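PDB 4F0Q: restriction endonuclease from Mycobacterium sp., which cleaves DNA in response to cytosine methylation, working as a tetramer with a magnesium-bound nuclease domain of the PD-(D/E)XK type. Local coordinates for residues Lys19-Phe24 and Asp220-Asp225; Val46-Leu51 and Pro60-Glu65; Thr288-Tyr293 and Cys358-Ser363; Glu273-Ser278 and Thr388-Arg393. All coordinates share one frame; numbering follows the deposited sequence.

Contact 1. Residues Lys19-Phe24 and Asp220-Asp225; sequences KPRLVF and DFRWID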
loop_
_atom_site.group_PDB
_atom_site.type_symbol
_atom_site.label_atom_id
_atom_site.label_comp_id
_atom_site.label_asym_id
_atom_site.label_seq_id
_atom_site.Cartn_x
_atom_site.Cartn_y
_atom_site.Cartn_z
ATOM N N LYS A 19 46.231 -16.766 6.095
ATOM C CA LYS A 19 45.476 -16.890 7.336
ATOM C C LYS A 19 44.313 -15.905 7.383
ATOM O O LYS A 19 44.519 -14.693 7.337
ATOM C CB LYS A 19 46.389 -16.677 8.544
ATOM C CG LYS A 19 45.717 -16.948 9.879
ATOM C CD LYS A 19 45.312 -18.407 9.996
ATOM C CE LYS A 19 44.596 -18.681 11.308
ATOM N NZ LYS A 19 44.188 -20.109 11.425
ATOM N N PRO A 20 43.081 -16.428 7.475
ATOM C CA PRO A 20 41.871 -15.599 7.506
ATOM C C PRO A 20 41.711 -14.866 8.833
ATOM O O PRO A 20 41.904 -15.465 9.891
ATOM C CB PRO A 20 40.735 -16.624 7.347
ATOM C CG PRO A 20 41.392 -17.892 6.890
ATOM C CD PRO A 20 42.759 -17.864 7.482
ATOM N N ARG A 21 41.365 -13.584 8.774
ATOM C CA ARG A 21 41.052 -12.825 9.980
ATOM C C ARG A 21 39.672 -12.175 9.875
ATOM O O ARG A 21 39.520 -11.061 9.372
ATOM C CB ARG A 21 42.147 -11.798 10.297
ATOM C CG ARG A 21 42.578 -10.928 9.131
ATOM C CD ARG A 21 43.679 -9.968 9.552
ATOM N NE ARG A 21 43.737 -8.792 8.690
ATOM C CZ ARG A 21 44.392 -8.741 7.536
ATOM N NH1 ARG A 21 45.052 -9.803 7.096
ATOM N NH2 ARG A 21 44.386 -7.625 6.822
ATOM N N LEU A 22 38.664 -12.895 10.357
ATOM C CA LEU A 22 37.275 -12.488 10.197
ATOM C C LEU A 22 36.841 -11.465 11.238
ATOM O O LEU A 22 36.940 -11.707 12.441
ATOM C CB LEU A 22 36.359 -13.710 10.276
ATOM C CG LEU A 22 36.708 -14.893 9.372
ATOM C CD1 LEU A 22 35.714 -16.026 9.574
ATOM C CD2 LEU A 22 36.751 -14.465 7.915
ATOM N N VAL A 23 36.357 -10.320 10.769
ATOM C CA VAL A 23 35.749 -9.336 11.655
ATOM C C VAL A 23 34.235 -9.358 11.463
ATOM O O VAL A 23 33.742 -9.309 10.338
ATOM C CB VAL A 23 36.319 -7.916 11.428
ATOM C CG1 VAL A 23 36.224 -7.520 9.965
ATOM C CG2 VAL A 23 35.606 -6.903 12.314
ATOM N N PHE A 24 33.501 -9.457 12.565
ATOM C CA PHE A 24 32.050 -9.573 12.498
ATOM C C PHE A 24 31.358 -8.255 12.820
ATOM O O PHE A 24 31.935 -7.383 13.466
ATOM C CB PHE A 24 31.556 -10.676 13.436
ATOM C CG PHE A 24 32.089 -12.038 13.099
ATOM C CD1 PHE A 24 31.423 -12.852 12.197
ATOM C CD2 PHE A 24 33.259 -12.501 13.677
ATOM C CE1 PHE A 24 31.912 -14.105 11.883
ATOM C CE2 PHE A 24 33.753 -13.753 13.366
ATOM C CZ PHE A 24 33.079 -14.557 12.468
ATOM N N ASP A 220 36.180 -10.921 5.721
ATOM C CA ASP A 220 37.574 -11.310 5.860
ATOM C C ASP A 220 38.419 -10.131 5.400
ATOM O O ASP A 220 38.232 -9.623 4.297
ATOM C CB ASP A 220 37.871 -12.539 4.998
ATOM C CG ASP A 220 39.187 -13.210 5.358
ATOM O OD1 ASP A 220 40.092 -12.528 5.882
ATOM O OD2 ASP A 220 39.316 -14.427 5.112
ATOM N N PHE A 221 39.348 -9.694 6.246
ATOM C CA PHE A 221 40.159 -8.524 5.930
ATOM C C PHE A 221 41.220 -8.795 4.867
ATOM O O PHE A 221 41.917 -7.879 4.432
ATOM C CB PHE A 221 40.797 -7.937 7.189
ATOM C CG PHE A 221 40.224 -6.609 7.587
ATOM C CD1 PHE A 221 40.590 -5.454 6.916
ATOM C CD2 PHE A 221 39.314 -6.515 8.625
ATOM C CE1 PHE A 221 40.060 -4.229 7.275
ATOM C CE2 PHE A 221 38.782 -5.292 8.991
ATOM C CZ PHE A 221 39.154 -4.149 8.314
ATOM N N ARG A 222 41.337 -10.051 4.446
ATOM C CA ARG A 222 42.228 -10.402 3.347
ATOM C C ARG A 222 41.683 -9.852 2.030
ATOM O O ARG A 222 42.416 -9.722 1.050
ATOM C CB ARG A 222 42.424 -11.916 3.265
ATOM C CG ARG A 222 43.178 -12.497 4.450
ATOM C CD ARG A 222 43.554 -13.949 4.214
ATOM N NE ARG A 222 42.381 -14.806 4.078
ATOM C CZ ARG A 222 42.436 -16.118 3.875
ATOM N NH1 ARG A 222 43.609 -16.728 3.782
ATOM N NH2 ARG A 222 41.317 -16.821 3.763
ATOM N N TRP A 223 40.391 -9.539 2.024
ATOM C CA TRP A 223 39.750 -8.850 0.912
ATOM C C TRP A 223 40.445 -7.511 0.689
ATOM O O TRP A 223 40.834 -7.167 -0.432
ATOM C CB TRP A 223 38.272 -8.626 1.243
ATOM C CG TRP A 223 37.468 -7.949 0.172
ATOM C CD1 TRP A 223 37.787 -7.831 -1.150
ATOM C CD2 TRP A 223 36.203 -7.296 0.340
ATOM N NE1 TRP A 223 36.798 -7.144 -1.816
ATOM C CE2 TRP A 223 35.816 -6.805 -0.923
ATOM C CE3 TRP A 223 35.361 -7.079 1.434
ATOM C CZ2 TRP A 223 34.624 -6.113 -1.120
ATOM C CZ3 TRP A 223 34.179 -6.390 1.237
ATOM C CH2 TRP A 223 33.821 -5.916 -0.030
ATOM N N ILE A 224 40.605 -6.765 1.778
ATOM C CA ILE A 224 41.271 -5.470 1.738
ATOM C C ILE A 224 42.753 -5.631 1.419
ATOM O O ILE A 224 43.327 -4.820 0.693
ATOM C CB ILE A 224 41.086 -4.705 3.065
ATOM C CG1 ILE A 224 39.598 -4.497 3.343
ATOM C CG2 ILE A 224 41.798 -3.364 3.022
ATOM C CD1 ILE A 224 38.866 -3.805 2.211
ATOM N N ASP A 225 43.363 -6.686 1.955
ATOM C CA ASP A 225 44.757 -7.001 1.657
ATOM C C ASP A 225 44.953 -7.149 0.156
ATOM O O ASP A 225 45.905 -6.617 -0.411
ATOM C CB ASP A 225 45.188 -8.292 2.355
ATOM C CG ASP A 225 45.156 -8.182 3.865
ATOM O OD1 ASP A 225 44.973 -7.060 4.382
ATOM O OD2 ASP A 225 45.325 -9.222 4.538
#

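Contact 2. Residues Val46-Leu51 and Pro60-Glu65; sequences VNYHWL and PKVMLE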
loop_
_atom_site.group_PDB
_atom_site.type_symbol
_atom_site.label_atom_id
_atom_site.label_comp_id
_atom_site.label_asym_id
_atom_site.label_seq_id
_atom_site.Cartn_x
_atom_site.Cartn_y
_atom_site.Cartn_z
ATOM N N VAL A 46 40.587 -6.361 20.300
ATOM C CA VAL A 46 41.347 -6.540 19.071
ATOM C C VAL A 46 41.895 -5.209 18.571
ATOM O O VAL A 46 41.153 -4.239 18.413
ATOM C CB VAL A 46 40.487 -7.180 17.966
ATOM C CG1 VAL A 46 41.261 -7.249 16.657
ATOM C CG2 VAL A 46 40.023 -8.564 18.392
ATOM N N ASN A 47 43.202 -5.168 18.336
ATOM C CA ASN A 47 43.852 -3.971 17.822
ATOM C C ASN A 47 43.379 -3.658 16.406
ATOM O O ASN A 47 43.453 -4.506 15.517
ATOM C CB ASN A 47 45.372 -4.137 17.854
ATOM C CG ASN A 47 46.109 -2.876 17.449
ATOM O OD1 ASN A 47 45.549 -1.779 17.470
ATOM N ND2 ASN A 47 47.376 -3.025 17.080
ATOM N N TYR A 48 42.885 -2.439 16.210
ATOM C CA TYR A 48 42.375 -2.005 14.914
ATOM C C TYR A 48 43.451 -2.045 13.834
ATOM O O TYR A 48 43.244 -2.610 12.760
ATOM C CB TYR A 48 41.792 -0.591 15.018
ATOM C CG TYR A 48 41.504 0.059 13.680
ATOM C CD1 TYR A 48 40.277 -0.110 13.054
ATOM C CD2 TYR A 48 42.460 0.849 13.049
ATOM C CE1 TYR A 48 40.012 0.485 11.832
ATOM C CE2 TYR A 48 42.205 1.442 11.831
ATOM C CZ TYR A 48 40.982 1.259 11.226
ATOM O OH TYR A 48 40.729 1.853 10.011
ATOM N N HIS A 49 44.596 -1.436 14.127
ATOM C CA HIS A 49 45.663 -1.288 13.142
ATOM C C HIS A 49 46.257 -2.618 12.692
ATOM O O HIS A 49 46.773 -2.726 11.581
ATOM C CB HIS A 49 46.755 -0.353 13.663
ATOM C CG HIS A 49 46.337 1.083 13.719
ATOM N ND1 HIS A 49 46.170 1.852 12.589
ATOM C CD2 HIS A 49 46.046 1.887 14.769
ATOM C CE1 HIS A 49 45.797 3.071 12.938
ATOM N NE2 HIS A 49 45.714 3.119 14.256
ATOM N N TRP A 50 46.183 -3.629 13.549
ATOM C CA TRP A 50 46.616 -4.962 13.154
ATOM C C TRP A 50 45.589 -5.605 12.231
ATOM O O TRP A 50 45.943 -6.246 11.243
ATOM C CB TRP A 50 46.841 -5.859 14.370
ATOM C CG TRP A 50 47.020 -7.293 13.986
ATOM C CD1 TRP A 50 48.177 -7.897 13.591
ATOM C CD2 TRP A 50 46.003 -8.302 13.937
ATOM N NE1 TRP A 50 47.947 -9.221 13.307
ATOM C CE2 TRP A 50 46.620 -9.494 13.510
ATOM C CE3 TRP A 50 44.633 -8.313 14.214
ATOM C CZ2 TRP A 50 45.915 -10.686 13.358
ATOM C CZ3 TRP A 50 43.934 -9.497 14.062
ATOM C CH2 TRP A 50 44.575 -10.666 13.637
ATOM N N LEU A 51 44.316 -5.432 12.569
ATOM C CA LEU A 51 43.231 -6.035 11.806
ATOM C C LEU A 51 43.137 -5.441 10.404
ATOM O O LEU A 51 42.857 -6.150 9.439
ATOM C CB LEU A 51 41.904 -5.862 12.551
ATOM C CG LEU A 51 40.661 -6.515 11.942
ATOM C CD1 LEU A 51 40.847 -8.020 11.813
ATOM C CD2 LEU A 51 39.429 -6.192 12.774
ATOM N N PRO A 60 51.473 0.605 5.101
ATOM C CA PRO A 60 51.114 1.698 6.012
ATOM C C PRO A 60 49.775 1.445 6.696
ATOM O O PRO A 60 49.016 0.577 6.265
ATOM C CB PRO A 60 51.004 2.908 5.077
ATOM C CG PRO A 60 51.856 2.562 3.907
ATOM C CD PRO A 60 51.691 1.086 3.726
ATOM N N LYS A 61 49.493 2.201 7.752
ATOM C CA LYS A 61 48.251 2.041 8.498
ATOM C C LYS A 61 47.053 2.559 7.712
ATOM O O LYS A 61 47.175 3.488 6.912
ATOM C CB LYS A 61 48.329 2.787 9.831
ATOM C CG LYS A 61 49.467 2.360 10.739
ATOM C CD LYS A 61 49.480 3.200 12.007
ATOM C CE LYS A 61 50.634 2.820 12.917
ATOM N NZ LYS A 61 50.655 3.650 14.154
ATOM N N VAL A 62 45.897 1.949 7.945
ATOM C CA VAL A 62 44.640 2.473 7.432
ATOM C C VAL A 62 44.051 3.387 8.498
ATOM O O VAL A 62 43.307 2.940 9.369
ATOM C CB VAL A 62 43.644 1.346 7.107
ATOM C CG1 VAL A 62 42.371 1.915 6.497
ATOM C CG2 VAL A 62 44.281 0.334 6.168
ATOM N N MET A 63 44.406 4.667 8.434
ATOM C CA MET A 63 44.007 5.628 9.457
ATOM C C MET A 63 42.494 5.788 9.546
ATOM O O MET A 63 41.799 5.799 8.531
ATOM C CB MET A 63 44.669 6.985 9.207
ATOM C CG MET A 63 46.185 6.957 9.305
ATOM S SD MET A 63 46.759 6.281 10.876
ATOM C CE MET A 63 46.008 7.420 12.034
ATOM N N LEU A 64 41.993 5.906 10.772
ATOM C CA LEU A 64 40.564 6.056 11.003
ATOM C C LEU A 64 40.280 7.291 11.852
ATOM O O LEU A 64 39.855 7.187 13.002
ATOM C CB LEU A 64 39.994 4.802 11.671
ATOM C CG LEU A 64 38.471 4.660 11.729
ATOM C CD1 LEU A 64 37.883 4.589 10.331
ATOM C CD2 LEU A 64 38.076 3.440 12.545
ATOM N N GLU A 65 40.526 8.464 11.278
ATOM C CA GLU A 65 40.229 9.720 11.954
ATOM C C GLU A 65 38.726 9.966 11.957
ATOM O O GLU A 65 37.948 9.124 11.506
ATOM C CB GLU A 65 40.943 10.885 11.265
ATOM C CG GLU A 65 42.459 10.772 11.248
ATOM C CD GLU A 65 43.078 10.960 12.620
ATOM O OE1 GLU A 65 44.222 10.500 12.823
ATOM O OE2 GLU A 65 42.426 11.570 13.494
HETATM O O HOH W 1 45.625 0.178 10.047
#

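Contact 3. Residues Thr288-Tyr293 and Cys358-Ser363; sequences TLYKFY and CIQPTS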
loop_
_atom_site.group_PDB
_atom_site.type_symbol
_atom_site.label_atom_id
_atom_site.label_comp_id
_atom_site.label_asym_id
_atom_site.label_seq_id
_atom_site.Cartn_x
_atom_site.Cartn_y
_atom_site.Cartn_z
ATOM N N THR A 288 7.260 20.011 25.017
ATOM C CA THR A 288 6.687 21.235 24.475
ATOM C C THR A 288 5.481 20.916 23.595
ATOM O O THR A 288 4.439 21.563 23.695
ATOM C CB THR A 288 7.721 22.024 23.651
ATOM O OG1 THR A 288 8.870 22.302 24.460
ATOM C CG2 THR A 288 7.126 23.334 23.161
ATOM N N LEU A 289 5.628 19.903 22.744
ATOM C CA LEU A 289 4.558 19.494 21.839
ATOM C C LEU A 289 3.320 19.012 22.588
ATOM O O LEU A 289 2.194 19.310 22.192
ATOM C CB LEU A 289 5.047 18.405 20.878
ATOM C CG LEU A 289 6.069 18.825 19.818
ATOM C CD1 LEU A 289 6.475 17.636 18.959
ATOM C CD2 LEU A 289 5.517 19.948 18.956
ATOM N N TYR A 290 3.529 18.268 23.670
ATOM C CA TYR A 290 2.408 17.780 24.465
ATOM C C TYR A 290 1.720 18.910 25.221
ATOM O O TYR A 290 0.493 19.003 25.224
ATOM C CB TYR A 290 2.845 16.692 25.448
ATOM C CG TYR A 290 1.776 16.368 26.467
ATOM C CD1 TYR A 290 0.600 15.737 26.086
ATOM C CD2 TYR A 290 1.935 16.708 27.803
ATOM C CE1 TYR A 290 -0.386 15.447 27.009
ATOM C CE2 TYR A 290 0.954 16.422 28.734
ATOM C CZ TYR A 290 -0.203 15.790 28.330
ATOM O OH TYR A 290 -1.185 15.501 29.250
ATOM N N LYS A 291 2.514 19.762 25.862
ATOM C CA LYS A 291 1.971 20.872 26.639
ATOM C C LYS A 291 1.240 21.883 25.759
ATOM O O LYS A 291 0.284 22.522 26.199
ATOM C CB LYS A 291 3.079 21.566 27.434
ATOM C CG LYS A 291 3.685 20.705 28.528
ATOM C CD LYS A 291 4.889 21.381 29.162
ATOM C CE LYS A 291 5.547 20.479 30.194
ATOM N NZ LYS A 291 6.771 21.099 30.772
ATOM N N PHE A 292 1.691 22.022 24.516
ATOM C CA PHE A 292 1.071 22.956 23.583
ATOM C C PHE A 292 -0.232 22.401 23.019
ATOM O O PHE A 292 -1.267 23.066 23.051
ATOM C CB PHE A 292 2.033 23.294 22.442
ATOM C CG PHE A 292 1.519 24.356 21.511
ATOM C CD1 PHE A 292 1.610 25.696 21.852
ATOM C CD2 PHE A 292 0.951 24.017 20.295
ATOM C CE1 PHE A 292 1.141 26.675 21.000
ATOM C CE2 PHE A 292 0.481 24.992 19.438
ATOM C CZ PHE A 292 0.577 26.324 19.791
ATOM N N TYR A 293 -0.174 21.176 22.505
ATOM C CA TYR A 293 -1.323 20.565 21.847
ATOM C C TYR A 293 -2.199 19.757 22.798
ATOM O O TYR A 293 -3.003 18.936 22.360
ATOM C CB TYR A 293 -0.865 19.678 20.688
ATOM C CG TYR A 293 -0.248 20.442 19.542
ATOM C CD1 TYR A 293 -1.041 21.145 18.644
ATOM C CD2 TYR A 293 1.126 20.458 19.354
ATOM C CE1 TYR A 293 -0.481 21.843 17.593
ATOM C CE2 TYR A 293 1.693 21.154 18.308
ATOM C CZ TYR A 293 0.887 21.842 17.429
ATOM O OH TYR A 293 1.457 22.532 16.384
ATOM N N CYS A 358 -2.950 13.315 20.892
ATOM C CA CYS A 358 -2.006 13.952 21.800
ATOM C C CYS A 358 -2.276 13.567 23.251
ATOM O O CYS A 358 -3.047 14.228 23.947
ATOM C CB CYS A 358 -2.061 15.472 21.643
ATOM S SG CYS A 358 -0.952 16.377 22.742
ATOM N N ILE A 359 -1.639 12.490 23.697
ATOM C CA ILE A 359 -1.747 12.049 25.081
ATOM C C ILE A 359 -0.422 12.278 25.792
ATOM O O ILE A 359 0.544 12.729 25.178
ATOM C CB ILE A 359 -2.101 10.557 25.172
ATOM C CG1 ILE A 359 -1.018 9.714 24.496
ATOM C CG2 ILE A 359 -3.461 10.292 24.547
ATOM C CD1 ILE A 359 -1.278 8.225 24.546
ATOM N N GLN A 360 -0.385 11.974 27.087
ATOM C CA GLN A 360 0.850 12.053 27.858
ATOM C C GLN A 360 1.922 11.191 27.207
ATOM O O GLN A 360 1.654 10.052 26.825
ATOM C CB GLN A 360 0.617 11.587 29.296
ATOM C CG GLN A 360 -0.151 12.566 30.170
ATOM C CD GLN A 360 0.733 13.653 30.753
ATOM O OE1 GLN A 360 0.242 14.616 31.342
ATOM N NE2 GLN A 360 2.043 13.500 30.598
ATOM N N PRO A 361 3.140 11.737 27.067
ATOM C CA PRO A 361 4.270 11.010 26.476
ATOM C C PRO A 361 4.530 9.682 27.183
ATOM O O PRO A 361 5.047 8.749 26.570
ATOM C CB PRO A 361 5.446 11.966 26.691
ATOM C CG PRO A 361 4.819 13.315 26.720
ATOM C CD PRO A 361 3.497 13.126 27.406
ATOM N N THR A 362 4.164 9.607 28.459
ATOM C CA THR A 362 4.306 8.379 29.233
ATOM C C THR A 362 3.123 7.438 29.009
ATOM O O THR A 362 3.245 6.226 29.177
ATOM C CB THR A 362 4.444 8.676 30.738
ATOM O OG1 THR A 362 3.319 9.447 31.179
ATOM C CG2 THR A 362 5.720 9.456 31.010
ATOM N N SER A 363 1.980 8.003 28.628
ATOM C CA SER A 363 0.786 7.207 28.361
ATOM C C SER A 363 0.946 6.386 27.089
ATOM O O SER A 363 1.835 6.647 26.279
ATOM C CB SER A 363 -0.454 8.099 28.260
ATOM O OG SER A 363 -0.757 8.698 29.508
#

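Contact 4. Residues Glu273-Ser278 and Thr388-Arg393; sequences EQQPAS and TGSFSR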
loop_
_atom_site.group_PDB
_atom_site.type_symbol
_atom_site.label_atom_id
_atom_site.label_comp_id
_atom_site.label_asym_id
_atom_site.label_seq_id
_atom_site.Cartn_x
_atom_site.Cartn_y
_atom_site.Cartn_z
ATOM N N GLU A 273 11.760 2.774 24.199
ATOM C CA GLU A 273 12.372 2.830 22.878
ATOM C C GLU A 273 11.651 3.813 21.959
ATOM O O GLU A 273 12.284 4.531 21.187
ATOM C CB GLU A 273 12.406 1.438 22.244
ATOM C CG GLU A 273 13.390 0.487 22.902
ATOM C CD GLU A 273 13.251 -0.935 22.398
ATOM O OE1 GLU A 273 12.201 -1.557 22.664
ATOM O OE2 GLU A 273 14.188 -1.428 21.737
ATOM N N GLN A 274 10.326 3.840 22.048
ATOM C CA GLN A 274 9.522 4.728 21.214
ATOM C C GLN A 274 9.672 6.182 21.654
ATOM O O GLN A 274 9.464 7.105 20.867
ATOM C CB GLN A 274 8.052 4.315 21.255
ATOM C CG GLN A 274 7.805 2.872 20.861
ATOM C CD GLN A 274 6.344 2.486 20.966
ATOM O OE1 GLN A 274 5.475 3.142 20.394
ATOM N NE2 GLN A 274 6.065 1.420 21.708
ATOM N N GLN A 275 10.028 6.374 22.919
ATOM C CA GLN A 275 10.259 7.703 23.464
ATOM C C GLN A 275 11.724 8.085 23.291
ATOM O O GLN A 275 12.588 7.211 23.217
ATOM C CB GLN A 275 9.875 7.739 24.946
ATOM C CG GLN A 275 8.389 7.567 25.207
ATOM C CD GLN A 275 7.567 8.711 24.656
ATOM O OE1 GLN A 275 7.623 9.830 25.165
ATOM N NE2 GLN A 275 6.798 8.438 23.607
ATOM N N PRO A 276 12.012 9.394 23.219
ATOM C CA PRO A 276 13.402 9.851 23.102
ATOM C C PRO A 276 14.171 9.650 24.405
ATOM O O PRO A 276 13.598 9.181 25.389
ATOM C CB PRO A 276 13.252 11.344 22.800
ATOM C CG PRO A 276 11.937 11.715 23.393
ATOM C CD PRO A 276 11.058 10.518 23.197
ATOM N N ALA A 277 15.453 10.001 24.408
ATOM C CA ALA A 277 16.280 9.868 25.604
ATOM C C ALA A 277 15.761 10.758 26.730
ATOM O O ALA A 277 14.936 11.642 26.503
ATOM C CB ALA A 277 17.731 10.194 25.289
ATOM N N SER A 278 16.255 10.519 27.942
ATOM C CA SER A 278 15.766 11.217 29.130
ATOM C C SER A 278 15.966 12.732 29.072
ATOM O O SER A 278 14.998 13.492 29.093
ATOM C CB SER A 278 16.422 10.651 30.391
ATOM O OG SER A 278 15.943 11.308 31.552
ATOM N N THR A 388 2.002 11.570 20.767
ATOM C CA THR A 388 3.093 12.085 21.585
ATOM C C THR A 388 3.599 11.018 22.552
ATOM O O THR A 388 4.703 11.124 23.086
ATOM C CB THR A 388 2.659 13.329 22.382
ATOM O OG1 THR A 388 1.460 13.037 23.109
ATOM C CG2 THR A 388 2.401 14.500 21.447
ATOM N N GLY A 389 2.782 9.993 22.771
ATOM C CA GLY A 389 3.145 8.905 23.661
ATOM C C GLY A 389 3.674 7.700 22.910
ATOM O O GLY A 389 4.357 7.837 21.896
ATOM N N SER A 390 3.355 6.512 23.412
ATOM C CA SER A 390 3.806 5.272 22.792
ATOM C C SER A 390 2.628 4.360 22.472
ATOM O O SER A 390 1.499 4.621 22.883
ATOM C CB SER A 390 4.788 4.541 23.710
ATOM O OG SER A 390 5.924 5.340 23.986
ATOM N N PHE A 391 2.898 3.293 21.730
ATOM C CA PHE A 391 1.890 2.279 21.456
ATOM C C PHE A 391 2.124 1.081 22.366
ATOM O O PHE A 391 3.262 0.647 22.551
ATOM C CB PHE A 391 1.933 1.849 19.987
ATOM C CG PHE A 391 1.691 2.974 19.020
ATOM C CD1 PHE A 391 0.401 3.360 18.693
ATOM C CD2 PHE A 391 2.754 3.644 18.435
ATOM C CE1 PHE A 391 0.175 4.395 17.804
ATOM C CE2 PHE A 391 2.533 4.680 17.545
ATOM C CZ PHE A 391 1.242 5.054 17.230
ATOM N N SER A 392 1.046 0.556 22.939
ATOM C CA SER A 392 1.134 -0.572 23.861
ATOM C C SER A 392 1.711 -1.803 23.177
ATOM O O SER A 392 1.683 -1.912 21.952
ATOM C CB SER A 392 -0.239 -0.892 24.452
ATOM O OG SER A 392 -1.152 -1.273 23.439
ATOM N N ARG A 393 2.233 -2.727 23.977
ATOM C CA ARG A 393 2.840 -3.937 23.444
ATOM C C ARG A 393 1.813 -4.780 22.699
ATOM O O ARG A 393 2.100 -5.329 21.635
ATOM C CB ARG A 393 3.482 -4.759 24.562
ATOM C CG ARG A 393 4.314 -5.919 24.053
ATOM C CD ARG A 393 5.041 -6.637 25.175
ATOM N NE ARG A 393 6.100 -7.495 24.653
ATOM C CZ ARG A 393 5.914 -8.740 24.227
ATOM N NH1 ARG A 393 4.704 -9.281 24.261
ATOM N NH2 ARG A 393 6.939 -9.445 23.767
#

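Contact 1. Residues Lys19-Phe24 and Asp220-Asp225
A small two-stranded antiparallel ribbon, 22-24 against 218-220, runs straight into the capped start of helix 222-227, and this contact takes in both. L22 and D220 form a non-hydrogen-bonded pair with CA atoms 4.5 Å apart, and F221 N sends a weak bond to R21 O just beyond it. D220 has CG anti to its backbone N (chi1 -165°), which turns the carboxylate back over the helix start. Its OD1 accepts from R222 N at 3.1 Å, a nearly straight bond of 167° that meets the carboxylate from above its plane, and takes a weaker bond from R21 N. The other oxygen, OD2, pairs with R222 NE at 3.3 Å. R222 bends at chi3 so that P20 CG rests on one guanidinium face, 3.3 Å from R222 NH2, while R222 NH1 reaches A17 O. R21 takes the crowded rotamer, with CG between N and the carbonyl carbon, then extends to meet D225 tip to tip. R21 NH1 to D225 OD2 and R21 NH2 to D225 OD1 are both 2.6 Å, each using a syn lone pair, and R21 NE is held by L51 O. Beside this buried ion pair, V23 CG1 packs on F221 CD2 at 3.5 Å. A bidentate, end-on arginine-carboxylate pair beside an Asp-capped helix start is typical of a strand-to-helix junction, here joining strands 22-24 and 218-220 to helix 222-227.

Contact 2. Residues Val46-Leu51 and Pro60-Glu65
The short helix 48-52 runs past the irregular 60-65 segment, with H49 and K61 the nearest pair at 6.3 Å between CA atoms. N47 occupies the N-cap of this helix, within the AspBHI-type N-terminal domain, and Y48 and H49 on its first turn carry the contact. Y48 has CG anti to its backbone N (chi1 168°), so the phenol reaches toward the 60-65 backbone and its OH donates to V62 O at 2.9 Å, approaching from above the carbonyl plane. L64 crosses the phenol at about a right angle, CD2 lying 3.6 Å from Y48 CE1. The extended K61 chain lays CD over one face of the H49 ring in a CH-pi contact, 4.0 Å from the centroid, on its way to A35 O, the partner of NZ. M63, folded at chi2 and chi3, brings SD obliquely to the same imidazole. One water joins the H49 side chain to the other segment's backbone: it accepts from V62 N at 2.8 Å and lies 3.1 Å from H49 ND1.

Contact 3. Residues Thr288-Tyr293 and Cys358-Ser363
Y290 stands out from helix 281-292 with CG anti to the backbone N (chi1 168°), and its ring is met in three ways by the segment 358-363. Over one face lie two carbons in CH-pi contact, Q360 CA and P361 CD, each 4.0 Å from the ring centroid; both are displaced toward the rim, and the proline side chain crosses the tyrosine at about a right angle. Q360 itself doubles back at chi2 (-83°), which returns the amide to the tyrosine tip, where Y290 OH gives a weak hydrogen bond to Q360 OE1 at 2.7 Å. The amide and phenol planes are turned 52° apart. C358 approaches from another direction, obliquely, as a Cys sulfur-aromatic contact with SG 5.0 Å from the centroid of the Y290 ring. This segment follows strand 347-357 of the PD-(D/E)XK-type nuclease sheet, whose residues Q355 and A356 belong to the magnesium site with D334, and the C358 side chain lies about 8 Å from the metal. A type I turn from Q360 to S363 then carries the chain toward strand 364-365. With SG anti to its backbone N, C358 also meets the helix end: SG is 3.9 Å from Y293 CB. The Y293 ring turns away from the loop to sit against helices 297-314 and 430-440, its OH bonded to T437, while T388 lies against both Y290 and C358.

Contact 4. Residues Glu273-Ser278 and Thr388-Arg393
Q274 reads the backbone of F391 with both ends of its amide, as a neighbouring strand would. F391 N donates to Q274 OE1 at 2.9 Å along an almost straight line (171°), although it approaches from above the carbonyl plane. In return, Q274 NE2 donates to F391 O at 3.0 Å, in plane and on a lone pair. The amide lies nearly coplanar with the F391 ring (7°), and OE1 sits at the ring edge, 3.4 Å from F391 CD2. Q275 grips the chain just ahead of F391: bent at chi2 (-65°), it turns NE2 to give weak bonds to T388 O and S390 OG. Behind these groups, Q274 is extended beyond CG, which carries the amide from the end of the short helix 271-274 to the strand, and Q269 O takes a further bond from Q274 NE2. S390 OG is 3.6 Å from Q274 CB and is weakly bonded to S271 O, while Y385 meets the F391 ring edge-to-face. Farther out, strand 390-391 pairs in parallel with 364-365, S392 caps helix 393-401, and helix 281-292 packs against Q275 and T388, so that helix 271-274 lies beside strand 390-391, with helix 281-292 beyond Q275.

In the fold
The four contacts fall into two pairs at the ends of an elongated chain: contacts 1 and 2 in the N-terminal domain, contacts 3 and 4 in the nuclease domain, with the centres of contacts 1 and 3 about 50 Å apart. Within each pair the contacts touch. L51 of contact 2 bonds and packs against contact 1, and the backbone of S363 in contact 3 meets S390 in contact 4. Contacts 2 and 4 are buried, whereas 1 and 3 are partly exposed. Their chemistry differs too: charged pairs dominate contact 1, ring packing with a water bridge contact 2, packing round a single tyrosine contact 3, and neutral amide-to-backbone bonding contact 4.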